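Local coordinates for unknown conserved protein BH2331 (Bacillus halodurans, PDB 1VL5), which is of unknown function but probably transfers methyl groups from S-adenosylmethionine to a substrate not yet identified, at residues R110-A113 against H114-N118; D150-Y153 against N154-K158; R166-K169 against K170-L174; T193-F196 against E197-C200; Q211-S214 against D215-K218. All blocks are in the same frame, centred on the assembly; numbering follows the deposited sequence.

Contact 1: R110-A113 against H114-N118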
loop_
_atom_site.group_PDB
_atom_site.type_symbol
_atom_site.label_atom_id
_atom_site.label_comp_id
_atom_site.label_asym_id
_atom_site.label_seq_id
_atom_site.Cartn_x
_atom_site.Cartn_y
_atom_site.Cartn_z
ATOM N N ARG A 110 -0.812 -4.173 0.019
ATOM C CA ARG A 110 -1.366 -3.121 -0.786
ATOM C C ARG A 110 -1.873 -1.952 0.086
ATOM O O ARG A 110 -2.642 -2.158 1.022
ATOM C CB ARG A 110 -2.469 -3.686 -1.661
ATOM C CG ARG A 110 -3.193 -2.633 -2.550
ATOM C CD ARG A 110 -3.987 -3.262 -3.631
ATOM N NE ARG A 110 -4.342 -2.298 -4.671
ATOM C CZ ARG A 110 -5.306 -1.388 -4.570
ATOM N NH1 ARG A 110 -6.041 -1.268 -3.470
ATOM N NH2 ARG A 110 -5.512 -0.569 -5.588
ATOM N N ILE A 111 -1.415 -0.743 -0.251
ATOM C CA ILE A 111 -1.804 0.534 0.383
ATOM C C ILE A 111 -1.729 0.506 1.911
ATOM O O ILE A 111 -2.613 1.013 2.594
ATOM C CB ILE A 111 -3.201 1.083 -0.125
ATOM C CG1 ILE A 111 -4.329 0.115 0.213
ATOM C CG2 ILE A 111 -3.204 1.330 -1.644
ATOM C CD1 ILE A 111 -5.659 0.779 0.320
ATOM N N ALA A 112 -0.679 -0.123 2.433
ATOM C CA ALA A 112 -0.578 -0.376 3.853
ATOM C C ALA A 112 0.794 -0.069 4.390
ATOM O O ALA A 112 0.920 0.249 5.562
ATOM C CB ALA A 112 -0.994 -1.895 4.193
ATOM N N ALA A 113 1.825 -0.200 3.575
ATOM C CA ALA A 113 3.184 -0.154 4.093
ATOM C C ALA A 113 3.563 1.229 4.639
ATOM O O ALA A 113 4.444 1.384 5.532
ATOM C CB ALA A 113 4.184 -0.593 3.015
ATOM N N HIS A 114 2.919 2.247 4.087
ATOM C CA HIS A 114 3.122 3.595 4.573
ATOM C C HIS A 114 2.642 3.832 6.029
ATOM O O HIS A 114 2.960 4.845 6.617
ATOM C CB HIS A 114 2.483 4.609 3.591
ATOM C CG HIS A 114 0.991 4.593 3.595
ATOM N ND1 HIS A 114 0.257 3.828 2.722
ATOM C CD2 HIS A 114 0.098 5.247 4.361
ATOM C CE1 HIS A 114 -1.029 3.998 2.966
ATOM N NE2 HIS A 114 -1.150 4.860 3.952
ATOM N N HIS A 115 1.920 2.885 6.619
ATOM C CA HIS A 115 1.592 2.898 8.057
ATOM C C HIS A 115 2.614 2.187 8.972
ATOM O O HIS A 115 2.664 2.403 10.198
ATOM C CB HIS A 115 0.235 2.220 8.251
ATOM C CG HIS A 115 -0.915 2.988 7.671
ATOM N ND1 HIS A 115 -1.320 4.197 8.168
ATOM C CD2 HIS A 115 -1.756 2.700 6.654
ATOM C CE1 HIS A 115 -2.359 4.632 7.485
ATOM N NE2 HIS A 115 -2.647 3.740 6.560
ATOM N N PHE A 116 3.414 1.304 8.390
ATOM C CA PHE A 116 4.378 0.528 9.146
ATOM C C PHE A 116 5.457 1.401 9.732
ATOM O O PHE A 116 6.076 2.184 9.010
ATOM C CB PHE A 116 5.060 -0.489 8.218
ATOM C CG PHE A 116 4.135 -1.496 7.575
ATOM C CD1 PHE A 116 2.812 -1.637 7.952
ATOM C CD2 PHE A 116 4.638 -2.318 6.558
ATOM C CE1 PHE A 116 2.013 -2.599 7.318
ATOM C CE2 PHE A 116 3.837 -3.257 5.908
ATOM C CZ PHE A 116 2.549 -3.413 6.301
ATOM N N PRO A 117 5.709 1.289 11.032
ATOM C CA PRO A 117 6.759 2.100 11.605
ATOM C C PRO A 117 8.181 1.646 11.217
ATOM O O PRO A 117 9.105 2.450 11.198
ATOM C CB PRO A 117 6.494 1.989 13.126
ATOM C CG PRO A 117 5.764 0.765 13.313
ATOM C CD PRO A 117 5.024 0.480 12.056
ATOM N N ASN A 118 8.361 0.379 10.896
ATOM C CA ASN A 118 9.664 -0.148 10.508
ATOM C C ASN A 118 9.575 -1.030 9.283
ATOM O O ASN A 118 9.727 -2.243 9.374
ATOM C CB ASN A 118 10.237 -0.965 11.651
ATOM C CG ASN A 118 10.355 -0.171 12.924
ATOM O OD1 ASN A 118 11.235 0.689 13.042
ATOM N ND2 ASN A 118 9.502 -0.488 13.906
HETATM O O HOH W 1 6.236 3.167 6.567
#
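The ring of Phe116 folds back over the turn so that one face lies on the backbone of Ala113, whose CA sits 3.7 Å from the Phe116 ring centroid and 15° off the ring normal, a CH-pi contact. The carbonyl oxygen of Ala112 lies over the same ring, displaced toward its rim, with Ala112 O 3.5 Å from Phe116 CE1. Ala113 CB adds an apolar touch to Phe116 CE2. With CG beside its own backbone N (chi1 -61°), the phenyl group is directed back at the alanines rather than onward along the chain. Such a turn lies at the C-terminal end of strand 104-110, one of the parallel strands of this Rossmann-like methyltransferase fold, and its short 3-10 bend is drawn by two bonds, His115 N to Ala112 O (3.0 Å) and Phe116 N to Ala113 O (3.0 Å). Water 1 bridges Ala113 O and Phe116 O, donating to both. The two histidines turn elsewhere: the CD2 of His114 lies over the centre of the His115 ring, while His114 CE1 comes to 3.4 Å from Ile111 O. His114 ND1 is hydrogen-bonded to Asp140 OD1, and His115 ND1 to Ser163 O.

Contact 2: D150-Y153 against N154-K158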
loop_
_atom_site.group_PDB
_atom_site.type_symbol
_atom_site.label_atom_id
_atom_site.label_comp_id
_atom_site.label_asym_id
_atom_site.label_seq_id
_atom_site.Cartn_x
_atom_site.Cartn_y
_atom_site.Cartn_z
ATOM N N ASP A 150 9.052 15.434 -1.585
ATOM C CA ASP A 150 8.914 14.301 -0.693
ATOM C C ASP A 150 8.366 14.720 0.675
ATOM O O ASP A 150 7.351 14.221 1.156
ATOM C CB ASP A 150 10.311 13.651 -0.536
ATOM C CG ASP A 150 10.356 12.484 0.458
ATOM O OD1 ASP A 150 9.381 12.187 1.143
ATOM O OD2 ASP A 150 11.413 11.882 0.582
ATOM N N VAL A 151 9.070 15.633 1.316
ATOM C CA VAL A 151 8.717 16.081 2.634
ATOM C C VAL A 151 7.299 16.714 2.653
ATOM O O VAL A 151 6.486 16.466 3.582
ATOM C CB VAL A 151 9.812 16.996 3.194
ATOM C CG1 VAL A 151 9.452 17.552 4.579
ATOM C CG2 VAL A 151 11.133 16.196 3.345
ATOM N N PHE A 152 6.990 17.470 1.616
ATOM C CA PHE A 152 5.737 18.172 1.513
ATOM C C PHE A 152 4.585 17.207 1.338
ATOM O O PHE A 152 3.559 17.340 2.009
ATOM C CB PHE A 152 5.823 19.156 0.320
ATOM C CG PHE A 152 4.523 19.824 -0.016
ATOM C CD1 PHE A 152 4.062 20.912 0.707
ATOM C CD2 PHE A 152 3.755 19.368 -1.044
ATOM C CE1 PHE A 152 2.872 21.498 0.386
ATOM C CE2 PHE A 152 2.575 19.947 -1.333
ATOM C CZ PHE A 152 2.132 21.015 -0.631
ATOM N N TYR A 153 4.765 16.245 0.423
ATOM C CA TYR A 153 3.763 15.236 0.107
ATOM C C TYR A 153 3.464 14.477 1.383
ATOM O O TYR A 153 2.325 14.316 1.755
ATOM C CB TYR A 153 4.252 14.266 -1.005
ATOM C CG TYR A 153 3.316 13.114 -1.191
ATOM C CD1 TYR A 153 2.060 13.313 -1.734
ATOM C CD2 TYR A 153 3.655 11.812 -0.766
ATOM C CE1 TYR A 153 1.141 12.238 -1.873
ATOM C CE2 TYR A 153 2.705 10.730 -0.883
ATOM C CZ TYR A 153 1.476 10.964 -1.431
ATOM O OH TYR A 153 0.536 9.928 -1.561
ATOM N N ASN A 154 4.506 14.045 2.079
ATOM C CA ASN A 154 4.323 13.282 3.276
ATOM C C ASN A 154 3.688 14.122 4.422
ATOM O O ASN A 154 2.853 13.607 5.179
ATOM C CB ASN A 154 5.648 12.664 3.714
ATOM C CG ASN A 154 5.875 11.318 3.091
ATOM O OD1 ASN A 154 5.100 10.398 3.339
ATOM N ND2 ASN A 154 6.885 11.204 2.220
ATOM N N TYR A 155 4.094 15.383 4.558
ATOM C CA TYR A 155 3.486 16.264 5.590
ATOM C C TYR A 155 1.965 16.373 5.369
ATOM O O TYR A 155 1.138 16.214 6.281
ATOM C CB TYR A 155 4.128 17.661 5.574
ATOM C CG TYR A 155 3.421 18.641 6.489
ATOM C CD1 TYR A 155 3.802 18.791 7.808
ATOM C CD2 TYR A 155 2.345 19.396 6.023
ATOM C CE1 TYR A 155 3.110 19.689 8.657
ATOM C CE2 TYR A 155 1.653 20.282 6.850
ATOM C CZ TYR A 155 2.020 20.434 8.166
ATOM O OH TYR A 155 1.288 21.363 8.957
ATOM N N VAL A 156 1.590 16.576 4.124
ATOM C CA VAL A 156 0.186 16.638 3.734
ATOM C C VAL A 156 -0.595 15.344 4.006
ATOM O O VAL A 156 -1.745 15.367 4.502
ATOM C CB VAL A 156 0.102 17.053 2.242
ATOM C CG1 VAL A 156 -1.287 16.943 1.733
ATOM C CG2 VAL A 156 0.653 18.534 2.070
ATOM N N GLU A 157 0.013 14.205 3.680
ATOM C CA GLU A 157 -0.597 12.908 3.956
ATOM C C GLU A 157 -0.884 12.702 5.449
ATOM O O GLU A 157 -1.952 12.157 5.844
ATOM C CB GLU A 157 0.349 11.808 3.493
ATOM C CG GLU A 157 0.442 11.661 2.029
ATOM C CD GLU A 157 -0.881 11.273 1.425
ATOM O OE1 GLU A 157 -1.497 10.283 1.860
ATOM O OE2 GLU A 157 -1.303 11.982 0.504
ATOM N N LYS A 158 0.076 13.119 6.264
ATOM C CA LYS A 158 -0.056 12.970 7.699
ATOM C C LYS A 158 -1.045 13.927 8.372
ATOM O O LYS A 158 -1.687 13.572 9.353
ATOM C CB LYS A 158 1.263 13.029 8.402
ATOM C CG LYS A 158 1.220 12.275 9.755
ATOM C CD LYS A 158 2.654 12.010 10.224
ATOM C CE LYS A 158 2.719 11.581 11.679
ATOM N NZ LYS A 158 1.398 11.118 12.177
#
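A chi1 of 176° swings the Asp150 carboxylate away from its own backbone N, and Asn154, one turn on, has chi1 at -89°; together these torsions bring the carboxylate and amide together at an oblique crossing. Asn154 ND2 donates to Asp150 OD1 at 2.9 Å, with that oxygen near the amide plane, and also to the main-chain Asp150 O at 3.2 Å. The same carbonyl takes the helical bond from Asn154 N at 3.0 Å, the two donors arriving from opposite faces of its plane, so one amide is fixed by both the backbone and the side chain of the preceding turn. Two further i to i+4 pairs show how an aromatic ring is covered from within its own helix. Val156 CG2 sits over one face of the Phe152 ring, 4.0 Å from its centroid, and Glu157 CG lies over a face of Tyr153, 3.9 Å from that centroid. The glutamate bends at chi2, which swings its carboxylate over the CZ-OH rim of the same face, the two planes 27° apart. Asp150 also forms salt bridges to Arg166 and Lys169, and Asn154 OD1 accepts from His164 and Ala167 N. Helix 147-160 thus meets the loop before helix 170-180 through Asp150 and Asn154, with Tyr153 on Ala167, while Val156 and Glu157 touch Trp199 of helix 196-202 and Tyr155 meets Phe216 of helix 207-218.

Contact 3: R166-K169 against K170-L174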
loop_
_atom_site.group_PDB
_atom_site.type_symbol
_atom_site.label_atom_id
_atom_site.label_comp_id
_atom_site.label_asym_id
_atom_site.label_seq_id
_atom_site.Cartn_x
_atom_site.Cartn_y
_atom_site.Cartn_z
ATOM N N ARG A 166 4.984 7.026 6.549
ATOM C CA ARG A 166 5.794 7.537 5.445
ATOM C C ARG A 166 5.514 6.819 4.162
ATOM O O ARG A 166 5.426 5.596 4.131
ATOM C CB ARG A 166 7.290 7.450 5.758
ATOM C CG ARG A 166 8.157 7.903 4.631
ATOM C CD ARG A 166 9.631 8.111 5.028
ATOM N NE ARG A 166 10.474 8.269 3.836
ATOM C CZ ARG A 166 10.469 9.348 3.042
ATOM N NH1 ARG A 166 9.671 10.354 3.293
ATOM N NH2 ARG A 166 11.241 9.400 1.964
ATOM N N ALA A 167 5.294 7.610 3.127
ATOM C CA ALA A 167 5.341 7.172 1.741
ATOM C C ALA A 167 6.774 7.363 1.281
ATOM O O ALA A 167 7.263 8.478 1.227
ATOM C CB ALA A 167 4.375 7.999 0.890
ATOM N N TRP A 168 7.452 6.250 0.993
ATOM C CA TRP A 168 8.858 6.241 0.735
ATOM C C TRP A 168 9.106 6.536 -0.740
ATOM O O TRP A 168 8.191 6.365 -1.589
ATOM C CB TRP A 168 9.456 4.897 1.152
ATOM C CG TRP A 168 9.286 4.619 2.587
ATOM C CD1 TRP A 168 8.150 4.143 3.201
ATOM C CD2 TRP A 168 10.253 4.807 3.634
ATOM N NE1 TRP A 168 8.365 4.033 4.556
ATOM C CE2 TRP A 168 9.637 4.448 4.847
ATOM C CE3 TRP A 168 11.578 5.217 3.659
ATOM C CZ2 TRP A 168 10.307 4.499 6.070
ATOM C CZ3 TRP A 168 12.228 5.304 4.876
ATOM C CH2 TRP A 168 11.604 4.914 6.058
ATOM N N LYS A 169 10.311 7.028 -1.034
ATOM C CA LYS A 169 10.763 7.223 -2.418
ATOM C C LYS A 169 10.850 5.857 -3.084
ATOM O O LYS A 169 11.099 4.838 -2.421
ATOM C CB LYS A 169 12.133 7.900 -2.532
ATOM C CG LYS A 169 12.304 9.247 -1.785
ATOM C CD LYS A 169 13.760 9.704 -1.930
ATOM C CE LYS A 169 14.195 11.054 -1.281
ATOM N NZ LYS A 169 13.237 12.128 -1.423
ATOM N N LYS A 170 10.628 5.845 -4.393
ATOM C CA LYS A 170 10.921 4.692 -5.188
ATOM C C LYS A 170 12.348 4.179 -4.963
ATOM O O LYS A 170 12.549 2.998 -4.830
ATOM C CB LYS A 170 10.638 5.002 -6.662
ATOM C CG LYS A 170 9.161 5.190 -6.971
ATOM C CD LYS A 170 8.865 5.363 -8.480
ATOM C CE LYS A 170 9.469 6.581 -9.122
ATOM N NZ LYS A 170 8.743 7.834 -8.676
ATOM N N SER A 171 13.327 5.080 -4.836
ATOM C CA SER A 171 14.709 4.694 -4.536
ATOM C C SER A 171 14.853 4.066 -3.157
ATOM O O SER A 171 15.703 3.195 -2.973
ATOM C CB SER A 171 15.649 5.899 -4.627
ATOM O OG SER A 171 15.157 6.946 -3.799
ATOM N N ASP A 172 14.016 4.488 -2.210
ATOM C CA ASP A 172 14.031 3.940 -0.855
ATOM C C ASP A 172 13.591 2.496 -0.932
ATOM O O ASP A 172 14.175 1.639 -0.283
ATOM C CB ASP A 172 13.072 4.671 0.090
ATOM C CG ASP A 172 13.507 6.098 0.466
ATOM O OD1 ASP A 172 14.715 6.405 0.475
ATOM O OD2 ASP A 172 12.582 6.906 0.771
ATOM N N TRP A 173 12.533 2.215 -1.683
ATOM C CA TRP A 173 12.061 0.840 -1.852
ATOM C C TRP A 173 13.076 -0.057 -2.582
ATOM O O TRP A 173 13.224 -1.210 -2.242
ATOM C CB TRP A 173 10.708 0.764 -2.598
ATOM C CG TRP A 173 9.589 1.110 -1.743
ATOM C CD1 TRP A 173 8.769 2.194 -1.861
ATOM C CD2 TRP A 173 9.155 0.398 -0.594
ATOM N NE1 TRP A 173 7.844 2.185 -0.852
ATOM C CE2 TRP A 173 8.059 1.094 -0.061
ATOM C CE3 TRP A 173 9.572 -0.788 0.029
ATOM C CZ2 TRP A 173 7.400 0.680 1.075
ATOM C CZ3 TRP A 173 8.903 -1.215 1.145
ATOM C CH2 TRP A 173 7.813 -0.487 1.656
ATOM N N LEU A 174 13.728 0.452 -3.616
ATOM C CA LEU A 174 14.763 -0.297 -4.286
ATOM C C LEU A 174 15.877 -0.721 -3.349
ATOM O O LEU A 174 16.349 -1.875 -3.413
ATOM C CB LEU A 174 15.407 0.512 -5.411
ATOM C CG LEU A 174 14.590 0.959 -6.624
ATOM C CD1 LEU A 174 15.503 1.773 -7.541
ATOM C CD2 LEU A 174 13.982 -0.193 -7.342
HETATM O O HOH W 2 5.564 3.988 0.222
#
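Asp172 OD2 is gripped by two donors: the backbone N of Lys169 at 2.9 Å and Arg166 NH2 at 3.1 Å. The guanidinium meets the oxygen nearly head-on and close to its own plane, as a salt bridge, whereas the Lys169 N-H comes from above the carboxylate plane. Because Lys169 is the N-cap residue and Asp172 lies three residues on, an acid in the first turn accepts the cap residue's own N-H; Lys169 O in turn takes the helical bond from Trp173 N at 3.1 Å. Around this lies a shell of rings and chains. The edge of Trp168 faces the same carboxylate, CE3 standing 3.5 Å from Asp172 OD2, and one face of that indole is covered by Arg166 CD, 3.5 Å above its centre. Trp168 and Trp173 meet obliquely, and water 2 joins Trp168 N to Trp173 NE1. Farther out, Asp150 holds Arg166 NH1 and Lys169 NZ. With an alanine in place of Asp172, both Arg166 NH2 and the Lys169 N-H would probably be left without this acceptor. A carboxylate among these basic groups, at the N-terminal end of a helix, is likely to stay ionised.

Contact 4: T193-F196 against E197-C200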
loop_
_atom_site.group_PDB
_atom_site.type_symbol
_atom_site.label_atom_id
_atom_site.label_comp_id
_atom_site.label_asym_id
_atom_site.label_seq_id
_atom_site.Cartn_x
_atom_site.Cartn_y
_atom_site.Cartn_z
ATOM N N THR A 193 -5.496 11.515 -9.436
ATOM C CA THR A 193 -6.050 12.791 -9.040
ATOM C C THR A 193 -6.991 12.562 -7.859
ATOM O O THR A 193 -7.989 11.812 -7.934
ATOM C CB THR A 193 -6.735 13.497 -10.199
ATOM O OG1 THR A 193 -5.768 13.733 -11.222
ATOM C CG2 THR A 193 -7.275 14.872 -9.766
ATOM N N PHE A 194 -6.614 13.164 -6.742
ATOM C CA PHE A 194 -7.423 13.166 -5.534
ATOM C C PHE A 194 -8.289 14.398 -5.493
ATOM O O PHE A 194 -7.814 15.490 -5.729
ATOM C CB PHE A 194 -6.494 13.133 -4.328
ATOM C CG PHE A 194 -5.687 11.892 -4.276
ATOM C CD1 PHE A 194 -6.251 10.713 -3.807
ATOM C CD2 PHE A 194 -4.398 11.869 -4.770
ATOM C CE1 PHE A 194 -5.511 9.531 -3.787
ATOM C CE2 PHE A 194 -3.644 10.707 -4.738
ATOM C CZ PHE A 194 -4.198 9.539 -4.247
ATOM N N ILE A 195 -9.572 14.196 -5.206
ATOM C CA ILE A 195 -10.517 15.252 -4.962
ATOM C C ILE A 195 -10.403 15.616 -3.464
ATOM O O ILE A 195 -10.748 14.836 -2.616
ATOM C CB ILE A 195 -11.936 14.809 -5.337
ATOM C CG1 ILE A 195 -11.986 14.318 -6.776
ATOM C CG2 ILE A 195 -12.897 15.924 -5.157
ATOM C CD1 ILE A 195 -11.498 15.314 -7.788
ATOM N N PHE A 196 -9.872 16.794 -3.161
ATOM C CA PHE A 196 -9.468 17.143 -1.806
ATOM C C PHE A 196 -10.507 16.950 -0.761
ATOM O O PHE A 196 -10.222 16.435 0.308
ATOM C CB PHE A 196 -8.996 18.592 -1.769
ATOM C CG PHE A 196 -8.499 19.058 -0.408
ATOM C CD1 PHE A 196 -7.199 18.814 -0.008
ATOM C CD2 PHE A 196 -9.301 19.814 0.396
ATOM C CE1 PHE A 196 -6.735 19.264 1.218
ATOM C CE2 PHE A 196 -8.841 20.277 1.656
ATOM C CZ PHE A 196 -7.545 20.011 2.033
ATOM N N GLU A 197 -11.743 17.327 -1.062
ATOM C CA GLU A 197 -12.834 17.240 -0.091
ATOM C C GLU A 197 -13.189 15.804 0.206
ATOM O O GLU A 197 -13.413 15.440 1.360
ATOM C CB GLU A 197 -14.087 18.008 -0.582
ATOM C CG GLU A 197 -14.963 18.524 0.547
ATOM C CD GLU A 197 -14.283 19.600 1.418
ATOM O OE1 GLU A 197 -13.316 20.294 0.959
ATOM O OE2 GLU A 197 -14.763 19.763 2.559
ATOM N N ASP A 198 -13.250 14.998 -0.837
ATOM C CA ASP A 198 -13.613 13.580 -0.720
ATOM C C ASP A 198 -12.522 12.801 0.018
ATOM O O ASP A 198 -12.808 11.965 0.858
ATOM C CB ASP A 198 -13.798 12.950 -2.116
ATOM C CG ASP A 198 -14.936 13.590 -2.935
ATOM O OD1 ASP A 198 -15.820 14.256 -2.368
ATOM O OD2 ASP A 198 -14.951 13.398 -4.174
ATOM N N TRP A 199 -11.282 13.052 -0.375
ATOM C CA TRP A 199 -10.086 12.467 0.213
ATOM C C TRP A 199 -10.036 12.763 1.691
ATOM O O TRP A 199 -9.753 11.891 2.481
ATOM C CB TRP A 199 -8.875 13.041 -0.519
ATOM C CG TRP A 199 -7.525 12.640 -0.044
ATOM C CD1 TRP A 199 -6.930 11.411 -0.162
ATOM C CD2 TRP A 199 -6.561 13.490 0.567
ATOM N NE1 TRP A 199 -5.670 11.447 0.345
ATOM C CE2 TRP A 199 -5.414 12.701 0.819
ATOM C CE3 TRP A 199 -6.561 14.834 0.947
ATOM C CZ2 TRP A 199 -4.269 13.219 1.399
ATOM C CZ3 TRP A 199 -5.438 15.350 1.548
ATOM C CH2 TRP A 199 -4.300 14.530 1.778
ATOM N N CYS A 200 -10.360 13.992 2.057
ATOM C CA CYS A 200 -10.386 14.411 3.462
ATOM C C CYS A 200 -11.508 13.759 4.215
ATOM O O CYS A 200 -11.328 13.375 5.361
ATOM C CB CYS A 200 -10.510 15.943 3.588
ATOM S SG CYS A 200 -8.947 16.805 3.318
#
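Cys200 SG lies over one face of the Phe196 ring, 3.8 Å from its centroid, a sulfur-aromatic contact that forms the dense side of this strand-to-helix junction. The Phe196 ring reaches it with CG anti to the backbone N (chi1 -178°), which swings the phenyl out so that one face lies against the sulfur, and its CE1 also meets Trp199 CZ3 at 4.1 Å. Behind it, Phe194, the last but one residue of strand 183-195, touches the indole with CD1 3.8 Å from Trp199 CD1; the two rings meet obliquely, their planes at 50°. Leu213, Ser214 and Ile217 of helix 207-218 cover Phe196 further, and Trp199 meets Phe240 edge-to-face and has Arg160 as a cation-pi partner. The other side is looser and polar. Here Asp198 runs beside Ile195, both pointing the same way, with OD2 3.4 Å from Ile195 CG2, and Glu197 reaches outward to salt bridges with Lys210 and Arg236. Ile195 is the N-cap residue, and its carbonyl accepts the first helical bond from Trp199 N at 2.9 Å, almost straight at 174°; Cys200 N follows onto Phe196 O. Aromatic carbon and sulfur thus fill the inner face by dispersion, while on the outer face the charge of Glu197 is probably balanced by Lys210 and Arg236.

Contact 5: Q211-S214 against D215-K218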
loop_
_atom_site.group_PDB
_atom_site.type_symbol
_atom_site.label_atom_id
_atom_site.label_comp_id
_atom_site.label_asym_id
_atom_site.label_seq_id
_atom_site.Cartn_x
_atom_site.Cartn_y
_atom_site.Cartn_z
ATOM N N GLN A 211 -9.836 23.238 6.291
ATOM C CA GLN A 211 -9.534 24.610 5.906
ATOM C C GLN A 211 -8.043 24.906 6.132
ATOM O O GLN A 211 -7.380 25.608 5.353
ATOM C CB GLN A 211 -10.348 25.587 6.770
ATOM C CG GLN A 211 -10.179 27.048 6.359
ATOM C CD GLN A 211 -10.757 27.262 4.975
ATOM O OE1 GLN A 211 -11.958 27.061 4.767
ATOM N NE2 GLN A 211 -9.922 27.657 4.024
ATOM N N GLU A 212 -7.530 24.396 7.245
ATOM C CA GLU A 212 -6.152 24.660 7.624
ATOM C C GLU A 212 -5.233 24.009 6.580
ATOM O O GLU A 212 -4.292 24.610 6.098
ATOM C CB GLU A 212 -5.874 24.065 9.005
ATOM C CG GLU A 212 -4.443 24.288 9.434
ATOM C CD GLU A 212 -4.089 23.508 10.676
ATOM O OE1 GLU A 212 -4.220 22.270 10.633
ATOM O OE2 GLU A 212 -3.700 24.127 11.684
ATOM N N LEU A 213 -5.542 22.779 6.225
ATOM C CA LEU A 213 -4.686 22.037 5.304
ATOM C C LEU A 213 -4.733 22.663 3.890
ATOM O O LEU A 213 -3.715 22.817 3.231
ATOM C CB LEU A 213 -5.112 20.577 5.276
ATOM C CG LEU A 213 -4.378 19.641 4.307
ATOM C CD1 LEU A 213 -2.859 19.746 4.457
ATOM C CD2 LEU A 213 -4.819 18.212 4.568
ATOM N N SER A 214 -5.920 23.038 3.439
ATOM C CA SER A 214 -6.063 23.726 2.148
ATOM C C SER A 214 -5.253 25.065 2.149
ATOM O O SER A 214 -4.501 25.353 1.236
ATOM C CB SER A 214 -7.541 23.949 1.874
ATOM O OG SER A 214 -7.753 24.780 0.754
ATOM N N ASP A 215 -5.426 25.844 3.201
ATOM C CA ASP A 215 -4.708 27.104 3.374
ATOM C C ASP A 215 -3.204 26.877 3.312
ATOM O O ASP A 215 -2.490 27.616 2.605
ATOM C CB ASP A 215 -5.085 27.779 4.716
ATOM C CG ASP A 215 -6.432 28.448 4.680
ATOM O OD1 ASP A 215 -6.955 28.659 3.561
ATOM O OD2 ASP A 215 -6.973 28.774 5.779
ATOM N N PHE A 216 -2.727 25.821 3.983
ATOM C CA PHE A 216 -1.299 25.491 3.951
ATOM C C PHE A 216 -0.781 25.125 2.527
ATOM O O PHE A 216 0.310 25.535 2.077
ATOM C CB PHE A 216 -1.027 24.327 4.943
ATOM C CG PHE A 216 0.349 23.699 4.798
ATOM C CD1 PHE A 216 1.448 24.242 5.451
ATOM C CD2 PHE A 216 0.544 22.581 3.990
ATOM C CE1 PHE A 216 2.739 23.675 5.287
ATOM C CE2 PHE A 216 1.801 22.016 3.838
ATOM C CZ PHE A 216 2.903 22.571 4.502
ATOM N N ILE A 217 -1.535 24.274 1.845
ATOM C CA ILE A 217 -1.201 23.928 0.475
ATOM C C ILE A 217 -1.285 25.142 -0.490
ATOM O O ILE A 217 -0.395 25.337 -1.355
ATOM C CB ILE A 217 -2.119 22.821 -0.026
ATOM C CG1 ILE A 217 -1.912 21.548 0.797
ATOM C CG2 ILE A 217 -1.951 22.583 -1.502
ATOM C CD1 ILE A 217 -3.040 20.523 0.546
ATOM N N LYS A 218 -2.341 25.949 -0.354
ATOM C CA LYS A 218 -2.599 27.021 -1.317
ATOM C C LYS A 218 -1.460 28.075 -1.336
ATOM O O LYS A 218 -1.217 28.744 -2.365
ATOM C CB LYS A 218 -3.945 27.689 -1.015
ATOM C CG LYS A 218 -4.050 29.175 -1.508
ATOM C CD LYS A 218 -5.419 29.834 -1.305
ATOM C CE LYS A 218 -5.266 31.312 -0.694
ATOM N NZ LYS A 218 -4.438 32.400 -1.444
HETATM O O HOH W 3 -7.774 27.332 1.389
#
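Gln211 and Asp215 stand one turn apart on the alpha-helix 207-218 and are joined twice, an i to i+4 pair on an exposed side of the helix. Asp215 N donates to Gln211 O at 2.9 Å in the main chain, and Gln211 NE2 donates to Asp215 OD1 at 3.2 Å. The oxygen lies in the plane of the glutamine amide, but the N-H reaches it from above the carboxylate plane, 45° out of it; the bend of Gln211 at chi2 (66°) folds the amide back to make this possible. OD1 has a second donor in water 3, which in turn accepts from Ser214 OG; Ser214 OG is also hydrogen-bonded to Val237 N of strand 236-250. The remaining carbonyls are satisfied by the helix itself: Glu212 O by Phe216 N, Leu213 O by Ile217 N at 3.0 Å, and Ser214 O by Lys218 N at 2.7 Å. On the buried side the Leu213 and Ile217 side chains cross at a slant, and both touch Phe196 of helix 196-202. An alanine at Ile217 would remove the branch that meets Leu213 CD1 and Phe196, and is likely to leave a gap between this helix and the Phe196 ring. Phe216 makes a cation-pi contact with Lys220. The terminal methyls of the buried pair, Leu213 CD1 and Ile217 CD1, lie 4.0 Å apart.

In the fold
Each of the five contacts bridges adjoining stretches, so they follow one another in series, none enclosing or crossing another. Contact 1 shapes the turn after strand 104-110, and contact 2 lies within helix 147-160. Contact 3, where the chain enters helix 170-180, returns to touch both, meeting contact 1 through His114 O and Arg166 N, 3.0 Å apart. Contact 4 turns strand 183-195 into helix 196-202, and contact 5 occupies helix 207-218. These last two touch each other, and both reach helix 147-160. Contact 2 therefore touches contacts 3, 4 and 5, and contact 3 carries the connection on to the turn of contact 1 after strand 104-110.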